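Local coordinates for protein ECXA (Escherichia coli, PDB 4L63) that holds a zinc ion and probably cleaves peptide bonds as a metalloprotease of the metzincin type, at residues A[33-38]-A[91-96]; A[65-70]-A[156-161]; A[103-108]-A[115-120]; A[164-169]-A[232-237]. One frame throughout, in Å; residues are numbered along the deposited sequence.

The four contacts lie around the zinc-binding helix and the sheet beside it. Interactions 1 and 3 belong to the same sheet, their centres about 10 Å apart: strand 91-96 pairs with 33-36 on one flank and 115-119 on the other. Interactions 2 and 4 share helix 146-165, which supplies His160 to the first and His164 to the second, both bound to the zinc. Glu161 of interaction 2 ties helix to sheet through Thr106 of interaction 3, whose side chain lies about 7 Å from the metal. Interaction 1 is more remote, the Phe93 side chain being about 13 Å from the zinc.

Interaction 1 (A[33-38]-A[91-96]); sequences INYTVP and VSFSTT
Tyr35 and Val91 sit side by side on two parallel strands, their CB atoms 3.8 Å apart on one face of the sheet, while Thr36 and Ser92 pair on the other. Thr36 bonds through both its backbone N and its backbone O: Thr36 N donates to Val91 O at 2.9 Å, and Thr36 O accepts from Phe93 N at 3.0 Å. A weaker bond, Val91 N to Asn34 O, continues the ladder at 3.3 Å.

Among the side chains of the contact, those of Phe93 and Val91 belong to the residues that bury the largest areas. Tyr35 carries CG between its own backbone N and carbonyl carbon (chi1 68°). The Tyr35 and Phe93 rings meet at a slant, planes 71° apart, with Tyr35 CD2 at 3.9 Å from Phe93 CE1. Thr36 O lies in the plane of the Phe93 ring, at its edge. Val37 leans CG2 on Phe93 CB at 3.9 Å, and Ile33 touches Val91 methyl to methyl, CG2 against CG2. At the far end Pro38 CD comes to 3.3 Å from Phe93 O.

Ser92 OG turns back to Val90 O. The strands lie in the interior of a mixed sheet, with 78-80 beyond 33-36 and 115-119 beyond 91-96. Helix 60-70 covers the aromatic face through Val64, Tyr60 and Phe68, and helix 146-165 adds Ile162 against Phe93 and Ile165 against Val91.

Interaction 2 (A[65-70]-A[156-161]); sequences REAFNE and ITIKHE. With ZN (zinc ion), chain G.
The flat groups here are the carboxylates of Glu66 and Glu70, both turned to Lys159 across the contact, and the imidazole of His160 on the other side of the second helix. Glu70 and Glu66 each offer OE1 to the ammonium. Glu70 OE1 to Lys159 NZ is a salt bridge modelled at 2.4 Å, too short for its exact length to be trusted; Glu66 OE1 makes a long one to Lys159 NZ at 3.7 Å. At the edge of the His160 ring, in its plane, lie Glu161 OE2 and the zinc-bound water.

Lys159 reaches the glutamates because its chain is extended beyond CG, whereas both glutamate chains bend at chi2. The two acids would be expected to keep the lysine protonated. Beside this network Ala67 CB packs against Ile158 CG2 at 3.5 Å and Lys159 CG at 3.6 Å. The local axes approach to 9.0 Å at 53°.

The next residue, His160, points to the other side of the helix and binds the zinc through NE2 at 2.1 Å, and the water donates to Glu161 OE2 at 2.7 Å. His160 ND1 is held by Ile198 O, and His164 and His170 complete the protein ligands. His160, Glu161 and His164 form the HExxH signature of zinc metallopeptidases, here on a helix packed against helix 60-70, consistent with a metzincin catalytic domain.

Interaction 3 (A[103-108]-A[115-120]); sequences LGSTIF and RTRIDI
Thr106 and Thr116 face each other across a beta hairpin whose strands, 104-107 and 115-119, run antiparallel at 169°. Strand 104-107 is the outermost of the sheet in this chain, on the zinc side. Metzincins place such an antiparallel edge strand along the substrate cleft, and this one is consistent with that role.

The backbone ladder alternates. Ser105 and Arg117 are a hydrogen-bonded pair, with Arg117 N to Ser105 O at 2.8 Å and Ser105 N to Arg117 O at 3.1 Å. Ile107 and Arg115 form the next, Ile107 N giving to Arg115 O at 2.7 Å and Arg115 N to Ile107 O. Asp119 N closes the other end on Leu103 O at 3.1 Å.

Thr106 and Thr116 are a non-hydrogen-bonded pair, their CA atoms 4.3 Å apart and their side chains on one face, with OG1 beside the backbone N in each. The hydroxyls there form a short chain of hydrogen bonds: Thr116 OG1 donates to Thr106 OG1 at 2.7 Å, and Thr106 OG1 is in turn bonded to Glu161 OE1 of the zinc-binding helix. Asp119 is the N-cap of the following helix, with OD1 on Ser122 N and OD2 taken by Thr96 OG1 and Tyr98 N.

The other face carries Ser105, Ile107, Arg115 and Arg117. Ile107 lies alongside Arg115, its CD1 at the edge of the guanidinium. Arg117 NH2 is held by Thr96 OG1, while Ser105 CB covers one face of the Arg117 guanidinium, offset toward its rim, with Ser105 CB to Arg117 NE at 3.3 Å.

Interaction 4 (A[164-169]-A[232-237]); sequences HILGLL and EGVRVM. With ZN (zinc ion), chain G.
Leu166 and Leu168 both lean on Val234, and this apolar packing carries the contact between the end of the zinc-binding helix and helix 228-239. Val234 CG2 receives Leu166 CB at 4.0 Å and Leu168 CD1 at 3.8 Å, the second side chain crossing at about a right angle. The other branch of Leu168, CD2, reaches Met237 CG at 4.0 Å.

Met237 also meets backbone oxygens. Its chain bends at chi2 (-48°) and chi3 (-66°), which brings CE to 3.5 Å from Gly167 O, while Met237 CB lies 3.5 Å from Leu166 O.

The turn's own hydrogen bonds make a Schellman motif with Gly167, phi 96°, as its C-prime residue: Leu168 N bonds Gly163 O, and Gly167 N bonds His164 O. Gly167 and Leu169 also bond strand 12-16. His164 ND1 donates to Leu168 O at 2.8 Å, and Leu168 O lies near the plane of the His164 ring; His164 NE2 binds the zinc at 2.2 Å. Gly167 thus matches the glycine of the extended metzincin signature HExxHxxGxxH, which turns the chain back for His170.

The chemistry implies an apolar, buried contact in which Leu166 O has no polar partner: the turn packs on Val234 and Met237, and its Leu168 O holds His164 ND1.

Interaction 1 (A[33-38]-A[91-96])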
# COMPACT_ATOMS: atom_id res chain seq x y z
N ILE A 33 26.62 7.47 17.28
CA ILE A 33 27.22 6.15 17.43
C ILE A 33 28.75 6.21 17.44
O ILE A 33 29.39 6.38 16.39
CB ILE A 33 26.73 5.18 16.34
CG1 ILE A 33 25.22 4.94 16.50
CG2 ILE A 33 27.49 3.86 16.39
CD1 ILE A 33 24.64 3.94 15.52
N ASN A 34 29.31 6.06 18.63
CA ASN A 34 30.75 6.10 18.82
C ASN A 34 31.34 4.72 18.53
O ASN A 34 30.85 3.73 19.05
CB ASN A 34 31.05 6.53 20.25
CG ASN A 34 31.06 8.03 20.43
OD1 ASN A 34 31.11 8.79 19.46
ND2 ASN A 34 30.91 8.47 21.67
N TYR A 35 32.37 4.65 17.70
CA TYR A 35 32.93 3.34 17.37
C TYR A 35 34.45 3.33 17.23
O TYR A 35 35.05 4.33 16.84
CB TYR A 35 32.28 2.81 16.09
CG TYR A 35 32.64 3.57 14.84
CD1 TYR A 35 31.93 4.70 14.46
CD2 TYR A 35 33.68 3.15 14.02
CE1 TYR A 35 32.24 5.40 13.31
CE2 TYR A 35 34.01 3.84 12.88
CZ TYR A 35 33.29 4.96 12.52
OH TYR A 35 33.61 5.65 11.38
N THR A 36 35.05 2.18 17.55
CA THR A 36 36.50 2.03 17.46
C THR A 36 36.91 1.14 16.29
O THR A 36 36.24 0.14 15.99
CB THR A 36 37.09 1.44 18.77
OG1 THR A 36 36.79 0.04 18.85
CG2 THR A 36 36.55 2.16 19.99
N VAL A 37 37.99 1.52 15.62
CA VAL A 37 38.53 0.74 14.50
C VAL A 37 40.06 0.68 14.56
O VAL A 37 40.74 1.68 14.36
CB VAL A 37 38.11 1.33 13.13
CG1 VAL A 37 38.76 0.55 12.00
CG2 VAL A 37 36.60 1.32 12.98
N PRO A 38 40.61 -0.51 14.75
CA PRO A 38 42.06 -0.67 14.86
C PRO A 38 42.87 -0.36 13.59
O PRO A 38 42.39 -0.55 12.49
CB PRO A 38 42.19 -2.13 15.25
CG PRO A 38 40.97 -2.35 16.11
CD PRO A 38 39.90 -1.38 15.68
N VAL A 91 30.74 0.65 20.27
CA VAL A 91 30.75 -0.24 19.12
C VAL A 91 32.18 -0.57 18.70
O VAL A 91 33.02 0.33 18.57
CB VAL A 91 29.99 0.37 17.92
CG1 VAL A 91 30.13 -0.51 16.69
CG2 VAL A 91 28.53 0.57 18.28
N SER A 92 32.47 -1.85 18.50
CA SER A 92 33.82 -2.30 18.21
C SER A 92 33.92 -3.01 16.87
O SER A 92 33.18 -3.95 16.59
CB SER A 92 34.32 -3.22 19.32
OG SER A 92 33.99 -2.71 20.59
N PHE A 93 34.85 -2.55 16.03
CA PHE A 93 35.18 -3.25 14.80
C PHE A 93 36.52 -3.95 14.98
O PHE A 93 37.37 -3.46 15.71
CB PHE A 93 35.22 -2.28 13.61
CG PHE A 93 33.87 -1.79 13.18
CD1 PHE A 93 33.24 -0.76 13.86
CD2 PHE A 93 33.22 -2.37 12.10
CE1 PHE A 93 31.98 -0.31 13.46
CE2 PHE A 93 31.97 -1.93 11.70
CZ PHE A 93 31.35 -0.90 12.38
N SER A 94 36.70 -5.09 14.32
CA SER A 94 37.95 -5.84 14.43
C SER A 94 38.07 -6.92 13.36
O SER A 94 37.12 -7.21 12.63
CB SER A 94 38.09 -6.48 15.81
OG SER A 94 37.03 -7.39 16.06
N THR A 95 39.26 -7.50 13.27
CA THR A 95 39.53 -8.60 12.36
C THR A 95 39.82 -9.86 13.16
O THR A 95 40.31 -9.78 14.29
CB THR A 95 40.71 -8.30 11.42
OG1 THR A 95 41.87 -8.01 12.20
CG2 THR A 95 40.40 -7.12 10.52
N THR A 96 39.52 -11.02 12.58
CA THR A 96 39.78 -12.29 13.24
C THR A 96 40.36 -13.30 12.25
O THR A 96 40.37 -13.07 11.05
CB THR A 96 38.50 -12.89 13.86
OG1 THR A 96 37.50 -13.05 12.84
CG2 THR A 96 37.95 -11.99 14.96

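Interaction 2 (A[65-70]-A[156-161])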
# COMPACT_ATOMS: atom_id res chain seq x y z
N ARG A 65 34.08 3.67 7.58
CA ARG A 65 33.73 5.04 7.24
C ARG A 65 32.67 5.10 6.16
O ARG A 65 31.60 5.67 6.35
CB ARG A 65 34.98 5.82 6.77
CG ARG A 65 34.87 7.33 6.87
CD ARG A 65 36.08 7.94 7.54
NE ARG A 65 37.21 8.12 6.63
CZ ARG A 65 38.36 7.46 6.73
NH1 ARG A 65 38.53 6.56 7.69
NH2 ARG A 65 39.35 7.69 5.87
N GLU A 66 32.98 4.48 5.02
CA GLU A 66 32.13 4.57 3.84
C GLU A 66 30.81 3.83 4.04
O GLU A 66 29.76 4.30 3.61
CB GLU A 66 32.88 4.00 2.62
CG GLU A 66 32.29 4.38 1.27
CD GLU A 66 31.09 3.54 0.88
OE1 GLU A 66 30.98 2.39 1.38
OE2 GLU A 66 30.26 4.02 0.08
N ALA A 67 30.88 2.68 4.70
CA ALA A 67 29.71 1.84 4.91
C ALA A 67 28.68 2.53 5.79
O ALA A 67 27.48 2.37 5.58
CB ALA A 67 30.12 0.51 5.54
N PHE A 68 29.17 3.23 6.78
CA PHE A 68 28.35 3.99 7.72
C PHE A 68 27.62 5.12 7.04
O PHE A 68 26.52 5.48 7.39
CB PHE A 68 29.20 4.52 8.84
CG PHE A 68 29.04 3.78 10.12
CD1 PHE A 68 30.14 3.33 10.82
CD2 PHE A 68 27.79 3.53 10.63
CE1 PHE A 68 29.99 2.64 11.99
CE2 PHE A 68 27.63 2.85 11.80
CZ PHE A 68 28.73 2.40 12.49
N ASN A 69 28.28 5.71 6.08
CA ASN A 69 27.72 6.79 5.29
C ASN A 69 26.63 6.28 4.36
O ASN A 69 25.73 7.03 3.98
CB ASN A 69 28.80 7.48 4.47
CG ASN A 69 28.31 8.75 3.82
OD1 ASN A 69 28.16 9.78 4.48
ND2 ASN A 69 28.02 8.68 2.53
N GLU A 70 26.75 5.01 3.97
CA GLU A 70 25.73 4.33 3.18
C GLU A 70 24.41 4.31 3.92
O GLU A 70 23.33 4.33 3.31
CB GLU A 70 26.15 2.90 2.86
CG GLU A 70 27.35 2.75 1.96
CD GLU A 70 26.94 2.65 0.51
OE1 GLU A 70 26.58 1.54 0.07
OE2 GLU A 70 27.00 3.68 -0.20
N ILE A 156 30.24 -4.93 0.83
CA ILE A 156 28.98 -5.63 1.07
C ILE A 156 28.95 -6.26 2.46
O ILE A 156 28.01 -6.05 3.22
CB ILE A 156 28.74 -6.73 0.02
CG1 ILE A 156 28.58 -6.13 -1.37
CG2 ILE A 156 27.51 -7.56 0.40
CD1 ILE A 156 28.37 -7.15 -2.47
N THR A 157 30.00 -7.01 2.78
CA THR A 157 30.11 -7.66 4.08
C THR A 157 30.05 -6.65 5.23
O THR A 157 29.33 -6.85 6.20
CB THR A 157 31.41 -8.48 4.21
OG1 THR A 157 31.44 -9.49 3.19
CG2 THR A 157 31.51 -9.13 5.57
N ILE A 158 30.81 -5.56 5.10
CA ILE A 158 30.84 -4.53 6.12
C ILE A 158 29.49 -3.79 6.22
O ILE A 158 28.96 -3.63 7.32
CB ILE A 158 31.98 -3.52 5.87
CG1 ILE A 158 33.33 -4.21 6.07
CG2 ILE A 158 31.85 -2.32 6.78
CD1 ILE A 158 34.52 -3.28 6.07
N LYS A 159 28.94 -3.36 5.09
CA LYS A 159 27.62 -2.72 5.07
C LYS A 159 26.54 -3.61 5.67
O LYS A 159 25.69 -3.15 6.44
CB LYS A 159 27.24 -2.33 3.64
CG LYS A 159 28.11 -1.24 3.05
CD LYS A 159 27.86 -1.08 1.57
CE LYS A 159 28.98 -0.29 0.93
NZ LYS A 159 28.57 0.22 -0.40
N HIS A 160 26.58 -4.90 5.33
CA HIS A 160 25.66 -5.89 5.89
C HIS A 160 25.81 -5.97 7.41
O HIS A 160 24.82 -5.95 8.14
CB HIS A 160 25.91 -7.25 5.24
CG HIS A 160 25.09 -8.37 5.81
ND1 HIS A 160 23.85 -8.71 5.33
CD2 HIS A 160 25.36 -9.23 6.82
CE1 HIS A 160 23.38 -9.74 6.03
NE2 HIS A 160 24.28 -10.07 6.94
N GLU A 161 27.04 -6.03 7.90
CA GLU A 161 27.28 -6.10 9.34
C GLU A 161 26.85 -4.81 10.06
O GLU A 161 26.36 -4.87 11.19
CB GLU A 161 28.75 -6.42 9.63
CG GLU A 161 29.20 -7.81 9.16
CD GLU A 161 28.24 -8.93 9.55
OE1 GLU A 161 27.85 -9.00 10.73
OE2 GLU A 161 27.90 -9.76 8.68
ZN ZN G . 24.01 -11.29 8.65
O HOH W 1 26.35 -11.82 9.30

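Interaction 3 (A[103-108]-A[115-120])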
# COMPACT_ATOMS: atom_id res chain seq x y z
N LEU A 103 32.43 -15.02 6.30
CA LEU A 103 33.21 -13.81 6.03
C LEU A 103 33.11 -12.77 7.15
O LEU A 103 34.13 -12.22 7.58
CB LEU A 103 32.76 -13.18 4.71
CG LEU A 103 32.97 -14.03 3.45
CD1 LEU A 103 32.54 -13.26 2.20
CD2 LEU A 103 34.42 -14.47 3.35
N GLY A 104 31.90 -12.49 7.62
CA GLY A 104 31.69 -11.50 8.65
C GLY A 104 30.75 -11.96 9.75
O GLY A 104 30.06 -12.98 9.61
N SER A 105 30.73 -11.21 10.85
CA SER A 105 29.94 -11.58 12.03
C SER A 105 29.76 -10.38 12.97
O SER A 105 30.70 -9.61 13.19
CB SER A 105 30.61 -12.74 12.76
OG SER A 105 29.87 -13.13 13.90
N THR A 106 28.56 -10.24 13.53
CA THR A 106 28.27 -9.13 14.44
C THR A 106 27.49 -9.59 15.68
O THR A 106 26.53 -10.35 15.57
CB THR A 106 27.46 -8.01 13.73
OG1 THR A 106 28.27 -7.39 12.73
CG2 THR A 106 26.98 -6.96 14.72
N ILE A 107 27.92 -9.12 16.84
CA ILE A 107 27.16 -9.32 18.07
C ILE A 107 26.41 -8.05 18.46
O ILE A 107 27.02 -7.05 18.83
CB ILE A 107 28.06 -9.72 19.25
CG1 ILE A 107 28.79 -11.03 18.95
CG2 ILE A 107 27.24 -9.84 20.53
CD1 ILE A 107 29.58 -11.55 20.15
N PHE A 108 25.08 -8.10 18.39
CA PHE A 108 24.26 -6.96 18.80
C PHE A 108 24.08 -6.97 20.31
O PHE A 108 23.48 -7.89 20.87
CB PHE A 108 22.89 -6.98 18.11
CG PHE A 108 22.03 -5.78 18.44
CD1 PHE A 108 22.28 -4.55 17.85
CD2 PHE A 108 20.98 -5.89 19.33
CE1 PHE A 108 21.49 -3.45 18.14
CE2 PHE A 108 20.18 -4.80 19.62
CZ PHE A 108 20.44 -3.57 19.03
N ARG A 115 29.72 -5.65 18.75
CA ARG A 115 31.01 -5.93 18.13
C ARG A 115 30.85 -6.52 16.74
O ARG A 115 30.08 -7.47 16.53
CB ARG A 115 31.83 -6.87 19.02
CG ARG A 115 31.42 -6.89 20.48
CD ARG A 115 32.27 -7.87 21.29
NE ARG A 115 32.12 -9.24 20.81
CZ ARG A 115 33.03 -10.20 20.99
NH1 ARG A 115 32.81 -11.42 20.52
NH2 ARG A 115 34.16 -9.93 21.63
N THR A 116 31.58 -5.96 15.79
CA THR A 116 31.62 -6.50 14.44
C THR A 116 33.02 -7.02 14.12
O THR A 116 34.01 -6.32 14.30
CB THR A 116 31.23 -5.44 13.39
OG1 THR A 116 29.81 -5.27 13.40
CG2 THR A 116 31.67 -5.88 12.00
N ARG A 117 33.09 -8.26 13.65
CA ARG A 117 34.37 -8.83 13.25
C ARG A 117 34.38 -9.20 11.77
O ARG A 117 33.40 -9.70 11.22
CB ARG A 117 34.71 -10.05 14.12
CG ARG A 117 33.77 -11.22 13.95
CD ARG A 117 34.14 -12.37 14.86
NE ARG A 117 33.27 -13.52 14.63
CZ ARG A 117 33.51 -14.45 13.71
NH1 ARG A 117 32.66 -15.46 13.56
NH2 ARG A 117 34.58 -14.37 12.95
N ILE A 118 35.50 -8.91 11.11
CA ILE A 118 35.74 -9.32 9.74
C ILE A 118 36.84 -10.36 9.72
O ILE A 118 38.01 -10.04 9.92
CB ILE A 118 36.13 -8.14 8.83
CG1 ILE A 118 34.98 -7.15 8.69
CG2 ILE A 118 36.58 -8.64 7.45
CD1 ILE A 118 33.76 -7.70 7.99
N ASP A 119 36.47 -11.62 9.50
CA ASP A 119 37.45 -12.69 9.45
C ASP A 119 38.36 -12.49 8.25
O ASP A 119 37.89 -12.19 7.15
CB ASP A 119 36.77 -14.05 9.37
CG ASP A 119 37.68 -15.18 9.79
OD1 ASP A 119 38.37 -15.75 8.91
OD2 ASP A 119 37.72 -15.50 10.99
N ILE A 120 39.66 -12.63 8.45
CA ILE A 120 40.61 -12.46 7.36
C ILE A 120 40.93 -13.81 6.74
O ILE A 120 41.11 -13.93 5.53
CB ILE A 120 41.90 -11.77 7.84
CG1 ILE A 120 41.56 -10.46 8.56
CG2 ILE A 120 42.81 -11.50 6.67
CD1 ILE A 120 40.86 -9.45 7.69

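Interaction 4 (A[164-169]-A[232-237])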
# COMPACT_ATOMS: atom_id res chain seq x y z
N HIS A 164 23.36 -5.00 11.07
CA HIS A 164 23.21 -5.72 12.33
C HIS A 164 23.52 -4.81 13.53
O HIS A 164 22.82 -4.86 14.55
CB HIS A 164 24.13 -6.94 12.35
CG HIS A 164 23.66 -8.06 11.48
ND1 HIS A 164 22.33 -8.44 11.41
CD2 HIS A 164 24.33 -8.90 10.66
CE1 HIS A 164 22.21 -9.45 10.57
NE2 HIS A 164 23.41 -9.75 10.10
N ILE A 165 24.56 -4.00 13.41
CA ILE A 165 24.89 -3.01 14.44
C ILE A 165 23.68 -2.13 14.71
O ILE A 165 23.37 -1.81 15.86
CB ILE A 165 26.09 -2.13 14.04
CG1 ILE A 165 27.38 -2.95 13.98
CG2 ILE A 165 26.27 -0.98 15.03
CD1 ILE A 165 27.78 -3.51 15.32
N LEU A 166 22.97 -1.79 13.63
CA LEU A 166 21.85 -0.86 13.70
C LEU A 166 20.52 -1.54 14.04
O LEU A 166 19.47 -0.92 13.94
CB LEU A 166 21.71 -0.12 12.37
CG LEU A 166 22.90 0.76 11.98
CD1 LEU A 166 22.73 1.36 10.60
CD2 LEU A 166 23.12 1.85 13.03
N GLY A 167 20.57 -2.81 14.44
CA GLY A 167 19.38 -3.46 14.97
C GLY A 167 18.58 -4.28 13.97
O GLY A 167 17.47 -4.75 14.29
N LEU A 168 19.12 -4.47 12.77
CA LEU A 168 18.43 -5.29 11.78
C LEU A 168 18.91 -6.74 11.83
O LEU A 168 20.04 -7.03 12.22
CB LEU A 168 18.62 -4.73 10.37
CG LEU A 168 18.09 -3.31 10.18
CD1 LEU A 168 18.21 -2.89 8.72
CD2 LEU A 168 16.66 -3.19 10.67
N LEU A 169 18.02 -7.65 11.45
CA LEU A 169 18.36 -9.06 11.33
C LEU A 169 18.27 -9.43 9.85
O LEU A 169 18.34 -8.55 8.99
CB LEU A 169 17.43 -9.91 12.20
CG LEU A 169 17.53 -9.57 13.70
CD1 LEU A 169 16.38 -10.18 14.48
CD2 LEU A 169 18.86 -10.03 14.29
N GLU A 232 14.39 2.65 5.98
CA GLU A 232 13.20 2.83 6.80
C GLU A 232 13.21 1.92 8.03
O GLU A 232 12.70 2.28 9.09
CB GLU A 232 11.93 2.59 5.98
CG GLU A 232 11.67 3.67 4.94
CD GLU A 232 11.70 5.06 5.54
OE1 GLU A 232 10.98 5.30 6.53
OE2 GLU A 232 12.45 5.92 5.03
N GLY A 233 13.80 0.73 7.88
CA GLY A 233 13.93 -0.21 8.98
C GLY A 233 14.75 0.40 10.11
O GLY A 233 14.38 0.31 11.28
N VAL A 234 15.87 1.02 9.76
CA VAL A 234 16.73 1.64 10.77
C VAL A 234 16.05 2.86 11.40
O VAL A 234 16.21 3.10 12.60
CB VAL A 234 18.10 2.03 10.17
CG1 VAL A 234 18.96 2.78 11.20
CG2 VAL A 234 18.83 0.77 9.71
N ARG A 235 15.29 3.62 10.61
CA ARG A 235 14.48 4.71 11.18
C ARG A 235 13.55 4.22 12.28
O ARG A 235 13.35 4.90 13.28
CB ARG A 235 13.64 5.40 10.11
CG ARG A 235 14.41 6.33 9.23
CD ARG A 235 13.50 7.28 8.46
NE ARG A 235 14.32 8.22 7.71
CZ ARG A 235 14.91 9.28 8.26
NH1 ARG A 235 14.75 9.53 9.55
NH2 ARG A 235 15.65 10.09 7.52
N VAL A 236 12.97 3.04 12.08
CA VAL A 236 12.17 2.41 13.12
C VAL A 236 13.03 2.05 14.34
O VAL A 236 12.65 2.34 15.48
CB VAL A 236 11.47 1.14 12.59
CG1 VAL A 236 10.82 0.38 13.73
CG2 VAL A 236 10.42 1.53 11.54
N MET A 237 14.20 1.47 14.09
CA MET A 237 15.10 1.04 15.17
C MET A 237 15.66 2.24 15.92
O MET A 237 16.07 2.11 17.07
CB MET A 237 16.26 0.20 14.63
CG MET A 237 15.84 -1.10 13.92
SD MET A 237 14.63 -2.09 14.83
CE MET A 237 15.58 -2.59 16.26
ZN ZN G . 24.01 -11.29 8.65
O HOH W 1 26.35 -11.82 9.30